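Local coordinates for aq_2013 protein (PDB 2P6C) that is of unknown function and belongs to the uncharacterised YjbQ (UPF0047) family, assembling from three copies of its chain in the crystal, at residues E33-G37 / I104-K108. Residues are numbered along the deposited sequence; the frame is centred on the assembly and turned at random.
Sequences EVKEG and ITNGK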
loop_
_atom_site.group_PDB
_atom_site.type_symbol
_atom_site.label_atom_id
_atom_site.label_comp_id
_atom_site.label_asym_id
_atom_site.label_seq_id
_atom_site.Cartn_x
_atom_site.Cartn_y
_atom_site.Cartn_z
ATOM N N GLU A 33 8.525 22.144 -8.733
ATOM C CA GLU A 33 9.786 22.777 -8.364
ATOM C C GLU A 33 10.342 22.221 -7.048
ATOM O O GLU A 33 11.282 22.747 -6.466
ATOM C CB GLU A 33 9.545 24.283 -8.245
ATOM C CG GLU A 33 9.293 24.937 -9.605
ATOM C CD GLU A 33 9.323 26.440 -9.458
ATOM O OE1 GLU A 33 8.648 26.954 -8.577
ATOM O OE2 GLU A 33 10.008 27.092 -10.242
ATOM N N VAL A 34 9.762 21.131 -6.553
ATOM C CA VAL A 34 10.198 20.482 -5.309
ATOM C C VAL A 34 11.572 19.834 -5.554
ATOM O O VAL A 34 11.817 19.203 -6.574
ATOM C CB VAL A 34 9.110 19.473 -4.738
ATOM C CG1 VAL A 34 9.738 18.581 -3.669
ATOM C CG2 VAL A 34 7.957 20.246 -4.127
ATOM N N LYS A 35 12.469 20.099 -4.672
ATOM C CA LYS A 35 13.839 19.490 -4.631
ATOM C C LYS A 35 13.793 18.217 -3.866
ATOM O O LYS A 35 14.343 17.199 -4.267
ATOM C CB LYS A 35 14.934 20.336 -3.926
ATOM C CG LYS A 35 15.577 21.353 -4.873
ATOM C CD LYS A 35 15.175 22.791 -4.538
ATOM C CE LYS A 35 15.600 23.208 -3.126
ATOM N NZ LYS A 35 15.485 24.658 -2.984
ATOM N N GLU A 36 13.312 18.133 -2.737
ATOM C CA GLU A 36 13.285 16.992 -1.837
ATOM C C GLU A 36 11.857 16.858 -1.310
ATOM O O GLU A 36 11.293 17.824 -0.800
ATOM C CB GLU A 36 14.247 17.229 -0.670
ATOM C CG GLU A 36 15.695 17.506 -1.070
ATOM C CD GLU A 36 16.367 16.320 -1.733
ATOM O OE1 GLU A 36 16.063 15.168 -1.354
ATOM O OE2 GLU A 36 17.220 16.537 -2.623
ATOM N N GLY A 37 11.264 15.676 -1.439
ATOM C CA GLY A 37 9.908 15.516 -0.938
ATOM C C GLY A 37 9.262 14.170 -1.194
ATOM O O GLY A 37 9.935 13.173 -1.468
ATOM N N ILE A 104 11.132 12.192 -3.871
ATOM C CA ILE A 104 11.701 13.132 -4.805
ATOM C C ILE A 104 13.066 13.507 -4.286
ATOM O O ILE A 104 13.210 14.038 -3.193
ATOM C CB ILE A 104 10.811 14.377 -4.846
ATOM C CG1 ILE A 104 9.493 14.073 -5.560
ATOM C CG2 ILE A 104 11.514 15.513 -5.624
ATOM C CD1 ILE A 104 8.467 15.195 -5.390
ATOM N N THR A 105 14.110 13.213 -5.050
ATOM C CA THR A 105 15.473 13.421 -4.616
ATOM C C THR A 105 16.229 14.266 -5.643
ATOM O O THR A 105 16.356 13.909 -6.807
ATOM C CB THR A 105 16.127 12.043 -4.439
ATOM O OG1 THR A 105 15.299 11.242 -3.592
ATOM C CG2 THR A 105 17.503 12.199 -3.783
ATOM N N ASN A 106 16.773 15.404 -5.230
ATOM C CA ASN A 106 17.519 16.303 -6.099
ATOM C C ASN A 106 16.642 16.705 -7.321
ATOM O O ASN A 106 17.098 16.755 -8.456
ATOM C CB ASN A 106 18.845 15.601 -6.528
ATOM C CG ASN A 106 19.874 15.486 -5.383
ATOM O OD1 ASN A 106 19.921 16.300 -4.467
ATOM N ND2 ASN A 106 20.700 14.428 -5.469
ATOM N N GLY A 107 15.378 17.014 -7.039
ATOM C CA GLY A 107 14.453 17.472 -8.073
ATOM C C GLY A 107 14.052 16.372 -9.075
ATOM O O GLY A 107 13.676 16.633 -10.205
ATOM N N LYS A 108 14.161 15.120 -8.589
ATOM C CA LYS A 108 13.843 14.002 -9.463
ATOM C C LYS A 108 13.047 12.905 -8.765
ATOM O O LYS A 108 13.229 12.621 -7.586
ATOM C CB LYS A 108 15.158 13.412 -9.932
ATOM C CG LYS A 108 15.767 14.244 -11.050
ATOM C CD LYS A 108 17.228 13.887 -11.293
ATOM C CE LYS A 108 18.023 13.738 -9.993
ATOM N NZ LYS A 108 19.295 13.076 -10.275
#
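G37 and I104 form a hydrogen-bonded antiparallel pair at the end of the four-stranded sheet, where strand 37-43 begins and strand 99-104, outermost of the sheet within this chain, runs out into a tight turn. G37 N reaches I104 O at 3.1 Å, and I104 N answers to G37 O at 2.9 Å. Beyond this pair, E36 CA sends a C-H toward I104 O as well (3.3 Å), while K35 and E36 together face E137, the C-terminal residue just beyond strand 128-136, as a classic beta bulge. T105-K108 form a type I' beta turn, with N106 and G107 at its corners, T105 N bonding to K108 O and K108 N only weakly returning to T105 O. The turn is tied back to 33-37: G107 N lies in the plane of the K35 carbonyl and uses one of the oxygen's lone pairs, with a nearly straight N-H (167°). The side chains of V34 and I104 cross at about a right angle, with V34 CG1 4.0 Å from I104 CD1, and both rest on I134. The bent E36 side chain (chi2 -66°) curls its carboxylate back over the turn; OE1 forms a salt bridge with K133 NZ of a second subunit, while OE2 takes N106 N at 2.9 Å, the donor approaching from above the carboxylate plane.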